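Local coordinates for Afp1 (PDB 6RBN), which probably builds, with many identical copies, the inner tube that the sheath surrounds in the contractile anti-feeding prophage injection particle, at residues R59-V70 and A133-V144; V89-L98 and V108-P117. All coordinates share one frame; numbering follows the deposited sequence.

Both contacts belong to the curled antiparallel sheet of the tube protein, and their centres lie about 9 Å apart. Strand 134-140 of contact 1 and strand 109-121, which carries one side of contact 2, are neighbours in that sheet: M140 N stands 3.0 Å from F116 O, a probable hydrogen bond. A second probable bond, N114 N to D142 OD1 at 3.2 Å, ties the corner of contact 2 to the end of contact 1. Along the chain, 89-98 and 108-117 are nested inside the loop closed by 59-70 and 133-144. Both contacts reach the same neighbouring subunit, where K54 packs on A61 and D142 as well as F116.

Contact 1. Residues R59-V70 and A133-V144; sequences RQAPNITLSKGV and AVQQITLMADRV
M140 runs with CG opposite its own backbone N (chi1 -180°) and then folds back at chi2 (69°) and chi3, which swings its tip over toward N63. The N63 side chain lies alongside, pointing the same way, with ND2 3.4 Å from M140 CE. M140 SD also meets the methyl of A61, while F116 of the same chain packs on this side chain as well. On the same face T65 turns CG2, rather than its hydroxyl, to Q136, at 3.3 Å from NE2. The other end of the Q136 amide, OE1, is hydrogen-bonded to T121 OG1.

These side chains ride on strands 63-69 and 134-140, an antiparallel pair whose axes approach to 4.5 Å at 160°, inside the antiparallel sheet of this T4 gp19-like tail tube protein. Reciprocal backbone bonds join I64 to L139 and L66 to I137. The ladder ends at V70 N, 2.7 Å from A133 O, and at its other end in a weak bond from A141 N to P62 O.

On the opposite face I64, L66 and L139 form an apolar run; L66 CD1 and L139 CD1 touch at 3.8 Å as their side chains cross. Past the strand ends, P62 CG fits against A141 CB and V144 CG2, each 3.7 Å away, with the P62 and V144 side chains running past one another in opposite directions. The R59 chain bends at chi3, which brings the guanidinium edge, at NH1, to V144 O at 3.5 Å, and R143 CB sits over a face of the group.

Contact 2. Residues V89-L98 and V108-P117; sequences VEKKDIMISL and VSWNVSNAFP
An antiparallel ladder with a corner in one strand joins V89-L98 to V108-P117. Strand 92-98 faces strand 109-112 at an axis distance of 4.5 Å and 173°, and the W110 backbone exchanges hydrogen bonds with I96 in both directions, W110 N to I96 O measuring 2.7 Å. With its CG beside the backbone N (chi1 -78°), the W110 indole brings an edge to the L98 side chain, whose CD1 lies near the ring plane, 3.6 Å from CZ3. F125 of a neighbouring subunit meets the same ring edge-to-face and also packs on I96 and L98, so this end of the ladder takes part in tube assembly.

On the other face M95 and N111 point the same way, side by side, with N111 ND2 3.5 Å from M95 CG; A285 of a neighbouring Afp2 chain packs on both. S97 OG approaches S109 CB here too.

Midway the register slips. I96 pairs with W110 and K92 with A115, so three residues on one strand, 93-95, face four on the other, 111-114, consistent with a beta bulge at the corner of S113 and N114 in the antiparallel sheet of this tail tube protein. Beyond the corner K92 N bonds A115 O at 2.9 Å, and A115 N bonds back to K92 O. On the face that carries W110 and I96, I94 spans the corner, its CB 3.7 Å from V112 CB and its CG1 equally near A115 CB.

At the far end F116 has CG between its backbone N and carbonyl carbon (chi1 65°), which leads the ring alongside the extended K91 chain, with CD1 3.7 Å from K91 CE. V89 crosses F116 at about a right angle, with both methyls near F116 CB, while K91 NZ is hydrogen-bonded to K54 O of another neighbouring subunit, not the one that supplies F125.

Contact 1. Residues R59-V70 and A133-V144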
# COMPACT_ATOMS: atom_id res chain seq x y z
N ARG A 59 52.24 31.17 -14.20
CA ARG A 59 51.33 30.04 -14.11
C ARG A 59 52.05 28.80 -13.61
O ARG A 59 53.17 28.50 -14.04
CB ARG A 59 50.66 29.79 -15.46
CG ARG A 59 51.60 29.61 -16.63
CD ARG A 59 50.83 29.48 -17.94
NE ARG A 59 50.09 28.23 -18.02
CZ ARG A 59 49.15 27.98 -18.93
NH1 ARG A 59 48.53 26.81 -18.93
NH2 ARG A 59 48.84 28.90 -19.83
N GLN A 60 51.43 28.09 -12.68
CA GLN A 60 52.06 26.92 -12.10
C GLN A 60 51.64 25.65 -12.81
O GLN A 60 50.79 25.64 -13.70
CB GLN A 60 51.78 26.82 -10.60
CG GLN A 60 50.34 26.64 -10.20
CD GLN A 60 49.68 27.95 -9.86
OE1 GLN A 60 50.15 29.00 -10.26
NE2 GLN A 60 48.61 27.89 -9.08
N ALA A 61 52.28 24.55 -12.41
CA ALA A 61 52.18 23.30 -13.13
C ALA A 61 50.83 22.63 -12.88
O ALA A 61 50.30 22.70 -11.77
CB ALA A 61 53.30 22.36 -12.72
N PRO A 62 50.26 21.98 -13.89
CA PRO A 62 49.05 21.20 -13.66
C PRO A 62 49.35 19.82 -13.11
O PRO A 62 50.37 19.20 -13.43
CB PRO A 62 48.43 21.11 -15.07
CG PRO A 62 49.59 21.22 -15.97
CD PRO A 62 50.56 22.14 -15.32
N ASN A 63 48.45 19.34 -12.26
CA ASN A 63 48.51 18.00 -11.70
C ASN A 63 47.28 17.24 -12.19
O ASN A 63 46.16 17.57 -11.82
CB ASN A 63 48.57 18.03 -10.17
CG ASN A 63 49.85 18.64 -9.66
OD1 ASN A 63 49.85 19.71 -9.05
ND2 ASN A 63 50.96 17.96 -9.90
N ILE A 64 47.51 16.23 -13.02
CA ILE A 64 46.47 15.59 -13.80
C ILE A 64 46.28 14.17 -13.30
O ILE A 64 47.26 13.43 -13.13
CB ILE A 64 46.83 15.62 -15.29
CG1 ILE A 64 46.92 17.07 -15.75
CG2 ILE A 64 45.83 14.85 -16.13
CD1 ILE A 64 47.58 17.24 -17.05
N THR A 65 45.03 13.79 -13.05
CA THR A 65 44.68 12.48 -12.53
C THR A 65 43.94 11.68 -13.59
O THR A 65 42.89 12.11 -14.07
CB THR A 65 43.82 12.61 -11.28
OG1 THR A 65 44.58 13.22 -10.22
CG2 THR A 65 43.30 11.26 -10.84
N LEU A 66 44.50 10.54 -13.97
CA LEU A 66 43.86 9.59 -14.86
C LEU A 66 43.63 8.29 -14.11
O LEU A 66 44.47 7.89 -13.29
CB LEU A 66 44.72 9.32 -16.10
CG LEU A 66 45.00 10.46 -17.07
CD1 LEU A 66 45.97 10.01 -18.14
CD2 LEU A 66 43.73 10.95 -17.70
N SER A 67 42.51 7.63 -14.36
CA SER A 67 42.23 6.37 -13.69
C SER A 67 41.54 5.41 -14.64
O SER A 67 40.59 5.79 -15.33
CB SER A 67 41.37 6.58 -12.44
OG SER A 67 40.07 7.01 -12.79
N LYS A 68 42.02 4.17 -14.67
CA LYS A 68 41.44 3.12 -15.49
C LYS A 68 41.45 1.82 -14.71
O LYS A 68 42.00 1.73 -13.61
CB LYS A 68 42.19 2.95 -16.81
CG LYS A 68 43.59 2.42 -16.65
CD LYS A 68 44.23 2.21 -18.00
CE LYS A 68 43.57 1.03 -18.69
NZ LYS A 68 44.22 0.68 -19.97
N GLY A 69 40.85 0.78 -15.29
CA GLY A 69 40.76 -0.50 -14.64
C GLY A 69 41.95 -1.39 -14.90
O GLY A 69 42.79 -1.12 -15.75
N VAL A 70 42.02 -2.48 -14.14
CA VAL A 70 43.09 -3.46 -14.27
C VAL A 70 42.59 -4.59 -15.17
O VAL A 70 41.56 -5.20 -14.91
CB VAL A 70 43.53 -4.00 -12.91
CG1 VAL A 70 44.55 -5.09 -13.06
CG2 VAL A 70 44.08 -2.88 -12.07
N ALA A 133 39.01 -3.51 -9.93
CA ALA A 133 40.37 -3.07 -9.63
C ALA A 133 40.70 -1.88 -10.52
O ALA A 133 40.86 -2.03 -11.73
CB ALA A 133 41.35 -4.22 -9.85
N VAL A 134 40.80 -0.70 -9.92
CA VAL A 134 41.01 0.55 -10.64
C VAL A 134 42.32 1.17 -10.19
O VAL A 134 42.46 1.56 -9.03
CB VAL A 134 39.85 1.54 -10.44
CG1 VAL A 134 40.18 2.88 -11.05
CG2 VAL A 134 38.58 1.00 -11.06
N GLN A 135 43.28 1.25 -11.11
CA GLN A 135 44.49 2.01 -10.88
C GLN A 135 44.23 3.49 -11.12
O GLN A 135 43.37 3.86 -11.90
CB GLN A 135 45.60 1.53 -11.80
CG GLN A 135 46.14 0.17 -11.44
CD GLN A 135 47.13 -0.32 -12.46
OE1 GLN A 135 47.32 0.29 -13.51
NE2 GLN A 135 47.78 -1.44 -12.16
N GLN A 136 45.00 4.33 -10.44
CA GLN A 136 44.83 5.77 -10.48
C GLN A 136 46.20 6.42 -10.55
O GLN A 136 46.94 6.42 -9.56
CB GLN A 136 44.02 6.25 -9.27
CG GLN A 136 43.76 7.73 -9.16
CD GLN A 136 44.72 8.41 -8.21
OE1 GLN A 136 45.24 7.79 -7.29
NE2 GLN A 136 44.95 9.70 -8.41
N ILE A 137 46.54 6.97 -11.71
CA ILE A 137 47.86 7.53 -11.98
C ILE A 137 47.76 9.05 -11.96
O ILE A 137 46.77 9.63 -12.44
CB ILE A 137 48.42 6.99 -13.32
CG1 ILE A 137 49.85 7.47 -13.58
CG2 ILE A 137 47.52 7.29 -14.51
CD1 ILE A 137 50.55 6.70 -14.66
N THR A 138 48.75 9.70 -11.36
CA THR A 138 48.85 11.15 -11.38
C THR A 138 50.04 11.57 -12.22
O THR A 138 51.08 10.91 -12.21
CB THR A 138 48.98 11.76 -9.99
OG1 THR A 138 50.19 11.29 -9.38
CG2 THR A 138 47.81 11.38 -9.12
N LEU A 139 49.88 12.67 -12.93
CA LEU A 139 50.86 13.13 -13.90
C LEU A 139 51.27 14.55 -13.56
O LEU A 139 50.48 15.34 -13.06
CB LEU A 139 50.29 13.08 -15.31
CG LEU A 139 49.82 11.72 -15.82
CD1 LEU A 139 49.12 11.90 -17.14
CD2 LEU A 139 50.97 10.77 -15.98
N MET A 140 52.53 14.86 -13.84
CA MET A 140 53.06 16.21 -13.71
C MET A 140 53.32 16.76 -15.10
O MET A 140 54.04 16.14 -15.89
CB MET A 140 54.35 16.21 -12.88
CG MET A 140 54.96 17.59 -12.69
SD MET A 140 54.02 18.69 -11.63
CE MET A 140 54.40 17.97 -10.03
N ALA A 141 52.74 17.91 -15.40
CA ALA A 141 52.90 18.51 -16.71
C ALA A 141 53.39 19.94 -16.59
O ALA A 141 53.75 20.38 -15.50
CB ALA A 141 51.59 18.46 -17.48
N ASP A 142 53.40 20.68 -17.69
CA ASP A 142 53.90 22.05 -17.66
C ASP A 142 52.91 23.07 -18.21
O ASP A 142 52.90 24.22 -17.77
CB ASP A 142 55.23 22.14 -18.39
CG ASP A 142 55.19 21.48 -19.72
OD1 ASP A 142 54.16 20.85 -20.02
OD2 ASP A 142 56.19 21.56 -20.47
N ARG A 143 52.06 22.66 -19.16
CA ARG A 143 50.99 23.54 -19.60
C ARG A 143 49.81 22.72 -20.09
O ARG A 143 49.95 21.54 -20.44
CB ARG A 143 51.44 24.51 -20.71
CG ARG A 143 51.72 23.84 -22.02
CD ARG A 143 52.20 24.83 -23.06
NE ARG A 143 52.41 24.18 -24.35
CZ ARG A 143 53.55 23.60 -24.71
NH1 ARG A 143 53.65 23.03 -25.91
NH2 ARG A 143 54.59 23.60 -23.89
N VAL A 144 48.64 23.35 -20.08
CA VAL A 144 47.40 22.78 -20.59
C VAL A 144 46.79 23.79 -21.54
O VAL A 144 46.51 24.93 -21.15
CB VAL A 144 46.41 22.44 -19.46
CG1 VAL A 144 45.07 22.05 -20.04
CG2 VAL A 144 46.94 21.32 -18.60

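Contact 2. Residues V89-L98 and V108-P117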
# COMPACT_ATOMS: atom_id res chain seq x y z
N VAL A 89 62.77 10.04 -17.59
CA VAL A 89 61.44 9.52 -17.85
C VAL A 89 61.07 9.89 -19.28
O VAL A 89 61.40 10.97 -19.77
CB VAL A 89 60.43 10.05 -16.80
CG1 VAL A 89 60.42 11.56 -16.75
CG2 VAL A 89 59.03 9.51 -17.04
N GLU A 90 60.44 8.95 -19.98
CA GLU A 90 59.87 9.24 -21.29
C GLU A 90 58.65 10.12 -21.07
O GLU A 90 57.58 9.63 -20.71
CB GLU A 90 59.50 7.95 -22.02
CG GLU A 90 60.69 7.07 -22.38
CD GLU A 90 61.57 7.68 -23.45
OE1 GLU A 90 61.04 8.39 -24.33
OE2 GLU A 90 62.80 7.46 -23.41
N LYS A 91 58.81 11.42 -21.28
CA LYS A 91 57.70 12.34 -21.14
C LYS A 91 56.81 12.27 -22.37
O LYS A 91 57.29 12.25 -23.51
CB LYS A 91 58.20 13.76 -20.93
CG LYS A 91 58.87 13.98 -19.59
CD LYS A 91 59.24 15.43 -19.40
CE LYS A 91 59.89 15.64 -18.05
NZ LYS A 91 60.24 17.06 -17.83
N LYS A 92 55.50 12.23 -22.14
CA LYS A 92 54.52 12.06 -23.19
C LYS A 92 53.57 13.25 -23.21
O LYS A 92 53.42 13.96 -22.21
CB LYS A 92 53.72 10.77 -23.01
CG LYS A 92 54.50 9.50 -23.23
CD LYS A 92 53.63 8.30 -22.98
CE LYS A 92 54.32 7.02 -23.40
NZ LYS A 92 55.51 6.71 -22.57
N ASP A 93 52.93 13.46 -24.35
CA ASP A 93 51.91 14.49 -24.50
C ASP A 93 50.52 13.87 -24.53
O ASP A 93 50.28 12.93 -25.29
CB ASP A 93 52.17 15.33 -25.75
CG ASP A 93 52.49 14.49 -26.97
OD1 ASP A 93 52.66 13.27 -26.82
OD2 ASP A 93 52.58 15.07 -28.07
N ILE A 94 49.63 14.39 -23.70
CA ILE A 94 48.30 13.82 -23.49
C ILE A 94 47.28 14.68 -24.22
O ILE A 94 47.34 15.91 -24.16
CB ILE A 94 47.97 13.73 -21.99
CG1 ILE A 94 49.13 13.13 -21.20
CG2 ILE A 94 46.72 12.91 -21.75
CD1 ILE A 94 49.50 11.75 -21.60
N MET A 95 46.33 14.04 -24.90
CA MET A 95 45.20 14.73 -25.48
C MET A 95 43.92 14.09 -24.97
O MET A 95 43.72 12.89 -25.13
CB MET A 95 45.22 14.66 -27.01
CG MET A 95 44.17 15.53 -27.65
SD MET A 95 44.05 15.21 -29.41
CE MET A 95 45.67 15.73 -29.91
N ILE A 96 43.05 14.90 -24.37
CA ILE A 96 41.75 14.43 -23.90
C ILE A 96 40.69 15.18 -24.69
O ILE A 96 40.54 16.40 -24.54
CB ILE A 96 41.58 14.65 -22.39
CG1 ILE A 96 42.62 13.84 -21.63
CG2 ILE A 96 40.20 14.23 -21.96
CD1 ILE A 96 42.67 14.15 -20.16
N SER A 97 39.96 14.45 -25.53
CA SER A 97 39.05 15.04 -26.51
C SER A 97 37.62 14.68 -26.17
O SER A 97 37.28 13.49 -26.10
CB SER A 97 39.38 14.53 -27.91
OG SER A 97 40.72 14.81 -28.28
N LEU A 98 36.76 15.68 -25.99
CA LEU A 98 35.33 15.44 -25.95
C LEU A 98 34.86 15.02 -27.33
O LEU A 98 35.12 15.71 -28.32
CB LEU A 98 34.57 16.67 -25.47
CG LEU A 98 34.68 16.97 -23.98
CD1 LEU A 98 33.98 18.26 -23.65
CD2 LEU A 98 34.07 15.83 -23.20
N VAL A 108 35.65 19.33 -28.48
CA VAL A 108 36.60 20.20 -27.79
C VAL A 108 37.65 19.30 -27.16
O VAL A 108 37.30 18.34 -26.48
CB VAL A 108 35.93 21.08 -26.71
CG1 VAL A 108 36.96 21.84 -25.91
CG2 VAL A 108 34.95 22.07 -27.31
N SER A 109 38.92 19.59 -27.39
CA SER A 109 39.98 18.77 -26.82
C SER A 109 40.90 19.61 -25.95
O SER A 109 41.03 20.82 -26.11
CB SER A 109 40.78 18.06 -27.91
OG SER A 109 41.52 18.97 -28.68
N TRP A 110 41.54 18.92 -25.00
CA TRP A 110 42.49 19.50 -24.06
C TRP A 110 43.86 18.89 -24.32
O TRP A 110 44.01 17.67 -24.28
CB TRP A 110 42.06 19.24 -22.62
CG TRP A 110 40.97 20.12 -22.12
CD1 TRP A 110 41.11 21.21 -21.33
CD2 TRP A 110 39.58 20.00 -22.40
NE1 TRP A 110 39.89 21.78 -21.08
CE2 TRP A 110 38.93 21.05 -21.73
CE3 TRP A 110 38.81 19.11 -23.14
CZ2 TRP A 110 37.56 21.24 -21.78
CZ3 TRP A 110 37.45 19.29 -23.20
CH2 TRP A 110 36.83 20.35 -22.52
N ASN A 111 44.85 19.73 -24.59
CA ASN A 111 46.20 19.28 -24.88
C ASN A 111 47.09 19.46 -23.66
O ASN A 111 47.00 20.46 -22.95
CB ASN A 111 46.78 20.04 -26.06
CG ASN A 111 46.01 19.80 -27.33
OD1 ASN A 111 45.43 20.72 -27.89
ND2 ASN A 111 46.00 18.56 -27.79
N VAL A 112 47.96 18.48 -23.43
CA VAL A 112 48.88 18.46 -22.30
C VAL A 112 50.28 18.23 -22.87
O VAL A 112 50.48 17.32 -23.68
CB VAL A 112 48.51 17.36 -21.30
CG1 VAL A 112 49.54 17.23 -20.23
CG2 VAL A 112 47.15 17.63 -20.69
N SER A 113 51.24 19.06 -22.47
CA SER A 113 52.48 19.17 -23.24
C SER A 113 53.50 18.09 -22.88
O SER A 113 53.87 17.28 -23.74
CB SER A 113 53.08 20.56 -23.04
OG SER A 113 54.30 20.68 -23.75
N ASN A 114 53.98 18.07 -21.65
CA ASN A 114 55.03 17.11 -21.25
C ASN A 114 54.61 16.48 -19.93
O ASN A 114 54.96 16.98 -18.86
CB ASN A 114 56.39 17.78 -21.14
CG ASN A 114 56.99 18.10 -22.48
OD1 ASN A 114 56.90 17.32 -23.42
ND2 ASN A 114 57.61 19.27 -22.58
N ALA A 115 53.90 15.37 -20.01
CA ALA A 115 53.41 14.68 -18.82
C ALA A 115 54.29 13.49 -18.50
O ALA A 115 54.75 12.78 -19.40
CB ALA A 115 51.96 14.23 -19.02
N PHE A 116 54.53 13.27 -17.21
CA PHE A 116 55.27 12.11 -16.74
C PHE A 116 54.65 11.66 -15.43
O PHE A 116 54.12 12.50 -14.69
CB PHE A 116 56.77 12.42 -16.58
CG PHE A 116 57.09 13.45 -15.53
CD1 PHE A 116 57.09 14.80 -15.84
CD2 PHE A 116 57.47 13.06 -14.26
CE1 PHE A 116 57.40 15.73 -14.89
CE2 PHE A 116 57.78 13.99 -13.30
CZ PHE A 116 57.75 15.33 -13.62
N PRO A 117 54.67 10.37 -15.12
CA PRO A 117 53.97 9.90 -13.92
C PRO A 117 54.73 10.19 -12.64
O PRO A 117 55.96 10.10 -12.58
CB PRO A 117 53.87 8.39 -14.15
CG PRO A 117 55.00 8.07 -15.02
CD PRO A 117 55.18 9.24 -15.92